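Local coordinates for oxidized polyvinyl alcohol hydrolase (Pseudomonas sp. VM15C, PDB 3WWC), which hydrolyses beta-diketones such as 4,6-nonanedione and cleaves oxidized polyvinyl alcohol in the second step of polyvinyl alcohol degradation, at residues S121-N125 and W142-P148; W126-E131 and S178-M182; E131-A135 and R234-Y238; T69-T75 and A99-A103; L187-N192 and V244-V249. The protein carries 1 engineered substitution. All coordinates share one frame. Residues are numbered along the deposited sequence.

Contact 1 (S121-N125 and W142-P148). With BUA (butanoic acid), chain D.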
# COMPACT_ATOMS: atom_id res chain seq x y z
N SER A 121 2.27 -2.53 -18.63
CA SER A 121 1.80 -3.09 -19.90
C SER A 121 0.53 -3.86 -19.61
O SER A 121 0.10 -3.93 -18.44
CB SER A 121 2.91 -3.97 -20.52
OG SER A 121 3.23 -5.08 -19.71
N ASN A 122 -0.12 -4.41 -20.64
CA ASN A 122 -1.33 -5.21 -20.43
C ASN A 122 -2.46 -4.53 -19.71
O ASN A 122 -3.24 -5.18 -19.02
CB ASN A 122 -0.96 -6.53 -19.72
CG ASN A 122 0.02 -7.34 -20.54
OD1 ASN A 122 -0.29 -7.68 -21.70
ND2 ASN A 122 1.22 -7.62 -19.99
N GLY A 123 -2.56 -3.22 -19.89
CA GLY A 123 -3.64 -2.49 -19.27
C GLY A 123 -3.31 -1.88 -17.92
O GLY A 123 -4.16 -1.22 -17.35
N TRP A 124 -2.10 -2.09 -17.43
CA TRP A 124 -1.66 -1.53 -16.14
C TRP A 124 -0.95 -0.22 -16.31
O TRP A 124 -0.19 -0.01 -17.28
CB TRP A 124 -0.73 -2.54 -15.42
CG TRP A 124 -1.48 -3.79 -15.08
CD1 TRP A 124 -1.45 -4.99 -15.75
CD2 TRP A 124 -2.46 -3.93 -14.06
NE1 TRP A 124 -2.34 -5.85 -15.19
CE2 TRP A 124 -2.98 -5.23 -14.15
CE3 TRP A 124 -2.95 -3.06 -13.09
CZ2 TRP A 124 -3.96 -5.69 -13.30
CZ3 TRP A 124 -3.94 -3.51 -12.24
CH2 TRP A 124 -4.44 -4.81 -12.35
N ASN A 125 -1.15 0.68 -15.36
CA ASN A 125 -0.53 1.97 -15.46
C ASN A 125 0.98 2.03 -15.27
O ASN A 125 1.71 2.71 -16.04
CB ASN A 125 -1.16 2.96 -14.46
CG ASN A 125 -0.64 4.38 -14.67
OD1 ASN A 125 -0.97 4.99 -15.68
ND2 ASN A 125 0.19 4.88 -13.76
N TRP A 142 -9.50 -3.83 -15.99
CA TRP A 142 -9.11 -3.72 -14.60
C TRP A 142 -10.02 -2.84 -13.80
O TRP A 142 -9.80 -2.63 -12.61
CB TRP A 142 -7.64 -3.28 -14.52
CG TRP A 142 -6.76 -4.22 -15.34
CD1 TRP A 142 -5.93 -3.87 -16.37
CD2 TRP A 142 -6.59 -5.66 -15.17
NE1 TRP A 142 -5.25 -4.98 -16.85
CE2 TRP A 142 -5.64 -6.08 -16.13
CE3 TRP A 142 -7.13 -6.60 -14.28
CZ2 TRP A 142 -5.22 -7.43 -16.23
CZ3 TRP A 142 -6.71 -7.92 -14.36
CH2 TRP A 142 -5.75 -8.33 -15.35
N LYS A 143 -11.07 -2.30 -14.43
CA LYS A 143 -12.05 -1.53 -13.67
C LYS A 143 -12.72 -2.41 -12.63
O LYS A 143 -13.13 -1.92 -11.60
CB LYS A 143 -13.16 -0.95 -14.55
CG LYS A 143 -12.72 0.21 -15.30
CD LYS A 143 -13.87 0.68 -16.22
CE LYS A 143 -13.57 2.05 -16.77
NZ LYS A 143 -14.78 2.45 -17.56
N ASN A 144 -12.84 -3.72 -12.85
CA ASN A 144 -13.48 -4.45 -11.78
C ASN A 144 -12.87 -5.83 -11.56
O ASN A 144 -13.55 -6.77 -11.16
CB ASN A 144 -15.02 -4.49 -11.95
CG ASN A 144 -15.73 -3.14 -11.53
OD1 ASN A 144 -15.90 -2.84 -10.34
ND2 ASN A 144 -16.13 -2.34 -12.53
N ASP A 145 -11.58 -5.93 -11.81
CA ASP A 145 -10.79 -7.12 -11.57
C ASP A 145 -9.59 -6.60 -10.77
O ASP A 145 -8.85 -5.74 -11.26
CB ASP A 145 -10.32 -7.76 -12.87
CG ASP A 145 -9.60 -9.11 -12.65
OD1 ASP A 145 -8.73 -9.26 -11.74
OD2 ASP A 145 -9.90 -10.02 -13.44
N GLU A 146 -9.40 -7.16 -9.57
CA GLU A 146 -8.33 -6.72 -8.66
C GLU A 146 -6.97 -6.83 -9.27
O GLU A 146 -6.06 -6.07 -8.92
CB GLU A 146 -8.38 -7.55 -7.36
CG GLU A 146 -8.04 -9.02 -7.57
CD GLU A 146 -8.20 -9.84 -6.29
OE1 GLU A 146 -7.87 -9.34 -5.21
OE2 GLU A 146 -8.66 -11.02 -6.36
N GLY A 147 -6.79 -7.76 -10.20
CA GLY A 147 -5.45 -7.93 -10.77
C GLY A 147 -4.64 -9.01 -10.07
O GLY A 147 -4.93 -9.36 -8.94
N PRO A 148 -3.54 -9.46 -10.68
CA PRO A 148 -2.75 -10.54 -10.09
C PRO A 148 -1.89 -10.27 -8.88
O PRO A 148 -1.49 -11.22 -8.25
CB PRO A 148 -1.97 -11.11 -11.28
CG PRO A 148 -1.97 -10.03 -12.32
CD PRO A 148 -3.12 -9.09 -12.05
C1 BUA D . 2.97 7.20 -10.65
C2 BUA D . 2.46 7.08 -12.08
C3 BUA D . 3.27 8.01 -12.99
C4 BUA D . 2.80 7.83 -14.44
O1 BUA D . 1.69 7.28 -14.62
O2 BUA D . 3.57 8.25 -15.33

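Contact 2 (W126-E131 and S178-M182). With BUA (butanoic acid), chain C; BUA (butanoic acid), chain D.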
# COMPACT_ATOMS: atom_id res chain seq x y z
N TRP A 126 1.45 1.32 -14.26
CA TRP A 126 2.85 1.41 -13.81
C TRP A 126 3.38 0.01 -13.53
O TRP A 126 2.73 -0.81 -12.92
CB TRP A 126 2.82 2.30 -12.56
CG TRP A 126 4.15 2.92 -12.29
CD1 TRP A 126 4.92 2.74 -11.18
CD2 TRP A 126 4.89 3.76 -13.17
NE1 TRP A 126 6.12 3.41 -11.33
CE2 TRP A 126 6.12 4.04 -12.54
CE3 TRP A 126 4.64 4.30 -14.44
CZ2 TRP A 126 7.09 4.85 -13.13
CZ3 TRP A 126 5.62 5.11 -15.03
CH2 TRP A 126 6.83 5.37 -14.37
N ASN A 127 4.58 -0.28 -14.01
CA ASN A 127 5.11 -1.65 -13.95
C ASN A 127 5.52 -2.31 -12.62
O ASN A 127 5.53 -3.52 -12.55
CB ASN A 127 6.32 -1.74 -14.91
CG ASN A 127 6.47 -3.10 -15.53
OD1 ASN A 127 5.50 -3.77 -15.85
ND2 ASN A 127 7.72 -3.50 -15.73
N PRO A 128 5.88 -1.54 -11.55
CA PRO A 128 6.29 -2.22 -10.32
C PRO A 128 5.28 -3.19 -9.72
O PRO A 128 5.64 -4.28 -9.24
CB PRO A 128 6.60 -1.08 -9.35
CG PRO A 128 7.16 0.04 -10.30
CD PRO A 128 6.17 -0.10 -11.52
N TRP A 129 4.01 -2.77 -9.71
CA TRP A 129 2.94 -3.59 -9.15
C TRP A 129 1.73 -3.40 -10.06
O TRP A 129 1.62 -2.42 -10.76
CB TRP A 129 2.52 -3.11 -7.74
CG TRP A 129 3.66 -3.05 -6.70
CD1 TRP A 129 4.34 -1.92 -6.27
CD2 TRP A 129 4.22 -4.16 -5.98
NE1 TRP A 129 5.30 -2.27 -5.35
CE2 TRP A 129 5.25 -3.63 -5.14
CE3 TRP A 129 3.98 -5.54 -5.96
CZ2 TRP A 129 6.01 -4.45 -4.29
CZ3 TRP A 129 4.72 -6.35 -5.14
CH2 TRP A 129 5.74 -5.81 -4.30
N PHE A 130 0.79 -4.35 -9.98
CA PHE A 130 -0.45 -4.23 -10.75
C PHE A 130 -1.37 -3.40 -9.83
O PHE A 130 -2.25 -3.91 -9.14
CB PHE A 130 -0.99 -5.65 -11.02
CG PHE A 130 -0.02 -6.53 -11.81
CD1 PHE A 130 0.34 -6.17 -13.10
CD2 PHE A 130 0.56 -7.68 -11.25
CE1 PHE A 130 1.28 -6.95 -13.81
CE2 PHE A 130 1.47 -8.45 -11.95
CZ PHE A 130 1.84 -8.08 -13.24
N GLU A 131 -1.14 -2.10 -9.87
CA GLU A 131 -1.75 -1.18 -8.93
C GLU A 131 -2.69 -0.12 -9.46
O GLU A 131 -3.23 0.66 -8.67
CB GLU A 131 -0.65 -0.53 -8.02
CG GLU A 131 0.74 -0.06 -8.64
CD GLU A 131 0.76 1.31 -9.30
OE1 GLU A 131 -0.14 1.62 -10.12
OE2 GLU A 131 1.71 2.08 -9.02
N SER A 178 4.85 3.45 -5.42
CA SER A 178 4.00 2.49 -6.15
C SER A 178 3.54 1.41 -5.17
O SER A 178 2.45 0.87 -5.37
CB SER A 178 4.79 1.90 -7.32
OG SER A 178 3.99 1.00 -8.07
N GLY A 179 4.34 1.10 -4.15
CA GLY A 179 3.85 0.11 -3.17
C GLY A 179 2.72 0.70 -2.34
O GLY A 179 1.90 -0.08 -1.84
N GLY A 180 2.71 2.01 -2.13
CA GLY A 180 1.58 2.65 -1.45
C GLY A 180 0.34 2.62 -2.35
O GLY A 180 -0.76 2.46 -1.85
N THR A 181 0.52 2.79 -3.67
CA THR A 181 -0.60 2.72 -4.60
C THR A 181 -1.16 1.31 -4.55
O THR A 181 -2.38 1.11 -4.54
CB THR A 181 -0.11 3.05 -6.01
OG1 THR A 181 0.67 4.27 -5.95
CG2 THR A 181 -1.29 3.18 -6.97
N MET A 182 -0.27 0.34 -4.54
CA MET A 182 -0.72 -1.05 -4.47
C MET A 182 -1.47 -1.33 -3.17
O MET A 182 -2.45 -2.11 -3.18
CB MET A 182 0.49 -1.98 -4.63
CG MET A 182 0.15 -3.49 -4.68
SD MET A 182 -0.77 -3.88 -6.20
CE MET A 182 -2.28 -4.56 -5.52
C1 BUA C . 3.76 6.83 -10.61
C2 BUA C . 4.50 7.00 -9.29
C3 BUA C . 5.02 5.64 -8.83
C4 BUA C . 5.85 5.77 -7.55
O1 BUA C . 6.78 4.94 -7.40
O2 BUA C . 5.50 6.65 -6.73
C1 BUA D . 2.97 7.20 -10.65
C2 BUA D . 2.46 7.08 -12.08
C3 BUA D . 3.27 8.01 -12.99
C4 BUA D . 2.80 7.83 -14.44
O1 BUA D . 1.69 7.28 -14.62
O2 BUA D . 3.57 8.25 -15.33
O HOH W 1 2.02 4.72 -8.29

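Contact 3 (E131-A135 and R234-Y238)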
# COMPACT_ATOMS: atom_id res chain seq x y z
N GLU A 131 -1.14 -2.10 -9.87
CA GLU A 131 -1.75 -1.18 -8.93
C GLU A 131 -2.69 -0.12 -9.46
O GLU A 131 -3.23 0.66 -8.67
CB GLU A 131 -0.65 -0.53 -8.02
CG GLU A 131 0.74 -0.06 -8.64
CD GLU A 131 0.76 1.31 -9.30
OE1 GLU A 131 -0.14 1.62 -10.12
OE2 GLU A 131 1.71 2.08 -9.02
N GLY A 132 -2.93 -0.10 -10.77
CA GLY A 132 -3.87 0.90 -11.28
C GLY A 132 -4.10 0.64 -12.76
O GLY A 132 -3.17 0.28 -13.48
N ARG A 133 -5.31 0.88 -13.22
CA ARG A 133 -5.58 0.67 -14.65
C ARG A 133 -4.97 1.79 -15.45
O ARG A 133 -4.87 2.92 -14.99
CB ARG A 133 -7.10 0.58 -14.87
CG ARG A 133 -7.86 1.89 -14.59
CD ARG A 133 -9.35 1.65 -14.82
NE ARG A 133 -10.22 2.69 -14.32
CZ ARG A 133 -10.75 3.65 -15.09
NH1 ARG A 133 -10.45 3.68 -16.39
NH2 ARG A 133 -11.61 4.52 -14.58
N ALA A 134 -4.51 1.45 -16.65
CA ALA A 134 -3.91 2.41 -17.54
C ALA A 134 -4.95 3.41 -18.01
O ALA A 134 -6.14 3.16 -17.93
CB ALA A 134 -3.33 1.66 -18.75
N ALA A 135 -4.48 4.56 -18.51
CA ALA A 135 -5.36 5.64 -18.97
C ALA A 135 -6.04 5.37 -20.29
O ALA A 135 -7.05 6.00 -20.60
CB ALA A 135 -4.57 6.89 -19.07
N ARG A 234 -8.26 5.49 -10.79
CA ARG A 234 -7.81 4.31 -11.50
C ARG A 234 -7.15 3.31 -10.56
O ARG A 234 -6.90 2.18 -10.98
CB ARG A 234 -6.84 4.70 -12.64
CG ARG A 234 -7.56 5.54 -13.70
CD ARG A 234 -6.69 5.80 -14.90
NE ARG A 234 -5.68 6.83 -14.59
CZ ARG A 234 -4.37 6.74 -14.77
NH1 ARG A 234 -3.79 5.64 -15.24
NH2 ARG A 234 -3.60 7.80 -14.51
N VAL A 235 -6.81 3.71 -9.32
CA VAL A 235 -6.21 2.75 -8.37
C VAL A 235 -7.23 1.68 -7.96
O VAL A 235 -6.84 0.55 -7.61
CB VAL A 235 -5.72 3.51 -7.09
CG1 VAL A 235 -6.91 4.04 -6.25
CG2 VAL A 235 -4.85 2.59 -6.22
N GLY A 236 -8.52 1.99 -8.06
CA GLY A 236 -9.51 1.04 -7.53
C GLY A 236 -10.56 0.60 -8.51
O GLY A 236 -10.40 0.75 -9.70
N PRO A 237 -11.58 -0.04 -7.99
CA PRO A 237 -12.69 -0.50 -8.82
C PRO A 237 -13.33 0.79 -9.39
O PRO A 237 -13.17 1.86 -8.81
CB PRO A 237 -13.65 -1.12 -7.78
CG PRO A 237 -12.79 -1.48 -6.64
CD PRO A 237 -11.77 -0.39 -6.56
N TYR A 238 -14.01 0.68 -10.52
CA TYR A 238 -14.84 1.79 -11.02
C TYR A 238 -16.33 1.35 -11.13
O TYR A 238 -16.64 0.39 -11.84
CB TYR A 238 -14.44 2.30 -12.39
CG TYR A 238 -15.41 3.39 -12.78
CD1 TYR A 238 -15.38 4.63 -12.15
CD2 TYR A 238 -16.47 3.12 -13.66
CE1 TYR A 238 -16.40 5.57 -12.35
CE2 TYR A 238 -17.47 4.04 -13.88
CZ TYR A 238 -17.43 5.27 -13.22
OH TYR A 238 -18.40 6.22 -13.43
O HOH W 2 -11.03 2.72 -11.59

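Contact 4 (T69-T75 and A99-A103). With BUA (butanoic acid), chain C.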
# COMPACT_ATOMS: atom_id res chain seq x y z
N THR A 69 7.92 -2.51 -1.56
CA THR A 69 8.80 -1.46 -2.06
C THR A 69 8.11 -0.67 -3.16
O THR A 69 6.95 -0.94 -3.54
CB THR A 69 10.10 -2.12 -2.57
OG1 THR A 69 11.07 -1.08 -2.79
CG2 THR A 69 9.86 -2.90 -3.89
N GLY A 70 8.84 0.31 -3.68
CA GLY A 70 8.31 1.17 -4.74
C GLY A 70 8.87 0.84 -6.12
O GLY A 70 8.96 -0.31 -6.52
N SER A 71 9.21 1.90 -6.84
CA SER A 71 9.70 1.75 -8.21
C SER A 71 11.16 1.51 -8.38
O SER A 71 11.55 0.77 -9.28
CB SER A 71 9.35 3.01 -9.01
OG SER A 71 7.92 3.15 -9.11
N VAL A 72 11.97 2.05 -7.47
CA VAL A 72 13.43 1.91 -7.61
C VAL A 72 14.14 1.14 -6.51
O VAL A 72 15.18 0.54 -6.76
CB VAL A 72 14.06 3.28 -7.76
CG1 VAL A 72 15.59 3.16 -7.70
CG2 VAL A 72 13.56 3.91 -9.07
N GLU A 73 13.61 1.12 -5.29
CA GLU A 73 14.27 0.34 -4.25
C GLU A 73 13.97 -1.12 -4.38
O GLU A 73 12.83 -1.49 -4.72
CB GLU A 73 13.82 0.82 -2.88
CG GLU A 73 14.26 2.22 -2.58
CD GLU A 73 13.46 2.83 -1.43
OE1 GLU A 73 12.21 2.72 -1.48
OE2 GLU A 73 14.08 3.43 -0.51
N SER A 74 14.93 -1.99 -4.10
CA SER A 74 14.64 -3.42 -4.16
C SER A 74 13.83 -3.90 -2.97
O SER A 74 13.67 -3.19 -1.97
CB SER A 74 15.95 -4.23 -4.24
OG SER A 74 16.66 -4.10 -3.01
N THR A 75 13.27 -5.09 -3.09
CA THR A 75 12.56 -5.67 -1.94
C THR A 75 13.58 -5.82 -0.81
O THR A 75 13.26 -5.54 0.35
CB THR A 75 11.91 -6.98 -2.33
OG1 THR A 75 10.80 -6.70 -3.20
CG2 THR A 75 11.41 -7.72 -1.07
N ALA A 99 6.98 -10.41 2.71
CA ALA A 99 7.27 -9.35 1.74
C ALA A 99 7.30 -9.87 0.35
O ALA A 99 8.18 -10.67 -0.01
CB ALA A 99 8.66 -8.78 2.09
N PRO A 100 6.38 -9.43 -0.49
CA PRO A 100 6.34 -9.91 -1.87
C PRO A 100 7.36 -9.25 -2.76
O PRO A 100 7.67 -8.08 -2.60
CB PRO A 100 4.92 -9.55 -2.34
CG PRO A 100 4.63 -8.23 -1.53
CD PRO A 100 5.23 -8.53 -0.16
N VAL A 101 7.87 -10.02 -3.72
CA VAL A 101 8.80 -9.50 -4.75
C VAL A 101 7.92 -9.06 -5.92
O VAL A 101 6.93 -9.74 -6.26
CB VAL A 101 9.79 -10.59 -5.16
CG1 VAL A 101 10.72 -10.13 -6.32
CG2 VAL A 101 10.63 -10.95 -3.92
N ARG A 102 8.28 -7.96 -6.57
CA ARG A 102 7.53 -7.45 -7.71
C ARG A 102 7.62 -8.41 -8.91
O ARG A 102 8.68 -9.02 -9.15
CB ARG A 102 8.09 -6.07 -8.12
CG ARG A 102 7.87 -5.00 -7.05
CD ARG A 102 8.64 -3.69 -7.33
NE ARG A 102 10.06 -3.99 -7.21
CZ ARG A 102 11.04 -3.20 -7.60
NH1 ARG A 102 10.77 -1.99 -8.11
NH2 ARG A 102 12.29 -3.69 -7.58
N ALA A 103 6.52 -8.58 -9.64
CA ALA A 103 6.51 -9.48 -10.78
C ALA A 103 7.61 -9.11 -11.79
O ALA A 103 8.34 -9.99 -12.31
CB ALA A 103 5.12 -9.41 -11.45
C1 BUA C . 3.76 6.83 -10.61
C2 BUA C . 4.50 7.00 -9.29
C3 BUA C . 5.02 5.64 -8.83
C4 BUA C . 5.85 5.77 -7.55
O1 BUA C . 6.78 4.94 -7.40
O2 BUA C . 5.50 6.65 -6.73
O HOH W 3 8.68 -5.55 -1.88
O HOH W 4 10.74 -6.44 -5.86
O HOH W 5 13.44 -6.69 -6.20

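Contact 5 (L187-N192 and V244-V249)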
# COMPACT_ATOMS: atom_id res chain seq x y z
N LEU A 187 -6.58 -2.66 -0.55
CA LEU A 187 -7.60 -2.37 0.47
C LEU A 187 -8.97 -2.19 -0.17
O LEU A 187 -9.98 -2.55 0.43
CB LEU A 187 -7.22 -1.10 1.25
CG LEU A 187 -5.97 -1.25 2.09
CD1 LEU A 187 -5.57 0.14 2.56
CD2 LEU A 187 -6.24 -2.21 3.28
N LEU A 188 -9.00 -1.68 -1.41
CA LEU A 188 -10.30 -1.42 -2.04
C LEU A 188 -10.90 -2.68 -2.59
O LEU A 188 -12.14 -2.80 -2.64
CB LEU A 188 -10.13 -0.39 -3.19
CG LEU A 188 -9.78 1.01 -2.66
CD1 LEU A 188 -9.27 1.87 -3.82
CD2 LEU A 188 -11.03 1.63 -1.97
N PHE A 189 -10.06 -3.63 -3.00
CA PHE A 189 -10.56 -4.88 -3.58
C PHE A 189 -10.60 -6.04 -2.62
O PHE A 189 -11.33 -7.01 -2.88
CB PHE A 189 -9.71 -5.35 -4.79
CG PHE A 189 -10.05 -4.64 -6.10
CD1 PHE A 189 -11.03 -5.12 -6.94
CD2 PHE A 189 -9.29 -3.56 -6.50
CE1 PHE A 189 -11.24 -4.53 -8.19
CE2 PHE A 189 -9.50 -2.95 -7.76
CZ PHE A 189 -10.48 -3.46 -8.61
N ARG A 190 -9.84 -5.99 -1.52
CA ARG A 190 -9.81 -7.12 -0.59
C ARG A 190 -10.07 -6.65 0.85
O ARG A 190 -9.43 -7.08 1.80
CB ARG A 190 -8.44 -7.82 -0.72
CG ARG A 190 -8.37 -8.67 -1.98
CD ARG A 190 -9.18 -9.97 -1.81
NE ARG A 190 -8.91 -10.79 -2.97
CZ ARG A 190 -9.07 -12.12 -3.04
NH1 ARG A 190 -9.52 -12.80 -1.99
NH2 ARG A 190 -8.72 -12.78 -4.13
N SER A 191 -11.07 -5.78 1.00
CA SER A 191 -11.40 -5.27 2.31
C SER A 191 -12.05 -6.27 3.23
O SER A 191 -12.30 -5.93 4.39
CB SER A 191 -12.29 -4.02 2.21
OG SER A 191 -13.57 -4.36 1.68
N ASN A 192 -12.32 -7.49 2.76
CA ASN A 192 -12.84 -8.50 3.67
C ASN A 192 -11.75 -9.48 4.04
O ASN A 192 -11.99 -10.47 4.72
CB ASN A 192 -14.04 -9.21 3.04
CG ASN A 192 -15.21 -8.24 2.82
OD1 ASN A 192 -15.65 -7.59 3.77
ND2 ASN A 192 -15.68 -8.13 1.59
N VAL A 244 -17.03 -0.79 2.19
CA VAL A 244 -15.92 -1.74 2.31
C VAL A 244 -16.00 -2.40 3.66
O VAL A 244 -16.69 -1.95 4.57
CB VAL A 244 -14.48 -1.05 2.12
CG1 VAL A 244 -14.39 -0.46 0.75
CG2 VAL A 244 -14.18 -0.03 3.19
N GLY A 245 -15.31 -3.54 3.75
CA GLY A 245 -15.20 -4.30 4.98
C GLY A 245 -14.48 -3.48 6.06
O GLY A 245 -13.88 -2.42 5.78
N PRO A 246 -14.45 -3.97 7.29
CA PRO A 246 -13.83 -3.27 8.41
C PRO A 246 -12.32 -3.16 8.30
O PRO A 246 -11.63 -4.19 8.17
CB PRO A 246 -14.24 -4.10 9.61
CG PRO A 246 -15.35 -4.88 9.16
CD PRO A 246 -15.13 -5.19 7.74
N LEU A 247 -11.80 -1.94 8.40
CA LEU A 247 -10.38 -1.68 8.26
C LEU A 247 -9.91 -0.55 9.14
O LEU A 247 -10.70 0.24 9.63
CB LEU A 247 -10.07 -1.16 6.82
CG LEU A 247 -10.41 -2.07 5.64
CD1 LEU A 247 -10.30 -1.23 4.33
CD2 LEU A 247 -9.48 -3.29 5.58
N ILE A 248 -8.59 -0.50 9.31
CA ILE A 248 -7.95 0.69 9.81
C ILE A 248 -6.92 1.05 8.72
O ILE A 248 -6.14 0.20 8.28
CB ILE A 248 -7.31 0.57 11.19
CG1 ILE A 248 -6.52 1.85 11.47
CG2 ILE A 248 -6.42 -0.70 11.32
CD1 ILE A 248 -6.14 2.01 12.97
N VAL A 249 -6.97 2.28 8.23
CA VAL A 249 -6.06 2.71 7.17
C VAL A 249 -5.32 3.93 7.63
O VAL A 249 -5.94 4.91 8.10
CB VAL A 249 -6.82 3.03 5.88
CG1 VAL A 249 -5.85 3.45 4.76
CG2 VAL A 249 -7.66 1.80 5.44

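Contact 1 (S121-N125 and W142-P148)
A type I' beta turn, Ser121 to Trp124, lies in the long loop between strand 96-100 and helix 148-160 and meets a later part of the same loop. The turn is closed by Trp124 N to Ser121 O (3.0 Å), and it offers Asn122 O to Trp142 NE1 in a nearly linear 3.0 Å hydrogen bond. Trp142 then lies face-to-face on Trp124: the six-membered ring of Trp124 and the five-membered ring of Trp142 have centroids 3.8 Å apart and planes tilted by 28°. A CB on Gly123 would clash with Trp142 NE1, and one on Gly147 with Trp124 CH2; here Gly147 CA reaches the edge of the Trp124 ring. Pro148 CD adds a 3.7 Å contact to Trp124 CZ2. At the far end of 121-125, Asn125 ND2 donates to O1 of the butanoic acid of chain D (3.0 Å). Asp145 OD1 accepts from Gly147 N (2.9 Å), an Asx turn directly ahead of helix 148-160, where Gly147 holds the N-cap position.

Contact 2 (W126-E131 and S178-M182)
A buried carboxylate bonded to the first residue of a helix sets this contact apart: Ser178 OG donates to Glu131 OE2 at 2.7 Å. Glu131 reaches this position with both chi1 and chi2 in the p range, which folds its side chain over the helix start. OE2 also accepts from a water at 2.8 Å; that water lies 2.7 Å from Thr181 OG1, which is itself held by Glu203 N. The other oxygen, OE1, pairs with Tyr205. Ser178 OG is ringed by apolar neighbours too, with Trp126 CD1 at 3.7 Å, Pro128 CB at 3.6 Å and Trp129 CD1 at 3.4 Å, both indoles approaching it by their edges. Further along, an inverse gamma turn centred on Phe130 brings the chain down to Met182, whose SD touches Phe130 O (3.3 Å) and Trp129 CB (3.7 Å) and lies 5.4 Å from the centroid of the five-membered ring of Trp129, an oblique Met-aromatic contact. Both butanoic acid molecules lie over one face of Trp126, whose NE1 is bonded to Ser71. Ser178 N lies 3.1 Å from O1 of the butanoic acid of chain C, consistent with a place in the oxyanion hole. Ala177, the engineered substitution at the probable nucleophile position, immediately precedes Ser178; strand 170-176, this tight turn and helix 178-189 form the nucleophile elbow of alpha/beta hydrolases.

Contact 3 (E131-A135 and R234-Y238)
Two arginines with different conformations lock these loops together. Arg234 (chi1 m, chi2 t, chi3 m) bends at its third torsion, so that NH1 comes back to Arg133 O in a 2.9 Å hydrogen bond, while one face of its guanidinium lies against Ala135 CB. The same NH1 also serves Asn125. Arg133, with chi1 p and chi2 and chi3 t, leaves in a different direction: its CG packs on Arg234 CB (3.6 Å), Arg234 CG lies over a face of its guanidinium, and NE donates to a water (2.8 Å) that in turn donates to Gly236 O (2.8 Å). Its NH2 lies 4.2 Å from Tyr238 CB and bonds to Gly211. Between the backbones, Arg133 N donates to Arg234 O (3.0 Å), which also receives a CA-H...O contact from Gly132 CA (3.3 Å). Val235, chi1 p, sets CG2 against Glu131 O at 3.5 Å. Segment 131-135 belongs to the loop before helix 148-160; segment 234-238 lies in the loop between helix 216-225 and strand 247-253, and its Val235 and Pro237 rest on helix 178-189.

Contact 4 (T69-T75 and A99-A103)
Ala99, on strand 96-100, directs its CB at Thr75 CG2, 4.3 Å away. Pro100 turns its ring away, onto helix 148-160, but its carbonyl faces the first segment: Pro100 O accepts from a water (2.8 Å) that also accepts from Thr69 N (3.1 Å) and lies 2.7 Å from Thr75 OG1. Val101 passes Thr75 with its CA 3.8 Å from OG1, while its backbone pairs with Ala49 of strand 46-53. Segment 69-75 follows strand 62-68, the place of the oxyanion-hole loop in alpha/beta hydrolases; consistent with this, Ser71 OG donates to O1 of the butanoic acid of chain C at 2.7 Å. Next comes Arg102, reaching inside this loop. A second water accepts from Arg102 N (3.0 Å) and Arg102 NE (2.9 Å) and lies 2.7 Å from Thr75 OG1. NH1 of Arg102 makes a weak hydrogen bond to Ser71 O (3.1 Å), NH2 bonds to Arg112, and the methyl Thr69 CG2 and Glu73 O lie over the guanidinium, CG2 3.5 Å from Arg102 NE.

Contact 5 (L187-N192 and V244-V249)
Ser191, Leu187 and Leu247 account for most of this interface. Ser191, just past the end of helix 178-189, has its OG in the p rotamer, where it accepts from Gly245 N at 2.8 Å with good linearity; the same OG lies 3.5 Å from Val244 CB. Ser191 O receives a CA-H...O contact from Gly245 CA (3.4 Å), and that carbonyl is also bonded, like Pro246 O, to Lys326. Gly245 fits so closely that a CB would collide with Ser191 O and Asn192 OD1. One turn earlier, Leu187 faces the strand: its CD2 packs on Leu247 CD2 (4.1 Å) and its CD1 on Val249 CG2 (3.9 Å). Leu247 completes the link, its CD1 reaching Ser191 CB at 4.0 Å. Leu247 and Val249 point to the helix while Ile248, between them, points away, the alternation of a beta strand. Phe286 of helix 275-288 borders Leu187 and Val249. Such packing of the helix that follows the nucleophile elbow against a parallel strand of the central sheet is typical of the alpha/beta hydrolase fold.

Overall arrangement
Contact 4 comes first along the chain and closes before the others open. The long loop between strand 96-100 and helix 148-160 then supplies both segments of contact 1 and the first of contacts 2 and 3, so that the segments of these three contacts interleave along the sequence. Contacts 1 and 3 are centred about 7 Å apart and joined through Gly123 with Ala134 and Asn125 with Gly132; contacts 2 and 3 share Glu131. Trp129 with Thr69 and Trp126 with Ser71 tie contact 2 to contact 4, about 9 Å between centres, around the butanoic acid of chain C. Helix 178-189 runs from contact 2 to contact 5, about 18 Å between centres, so one helix links the pocket end to the central sheet.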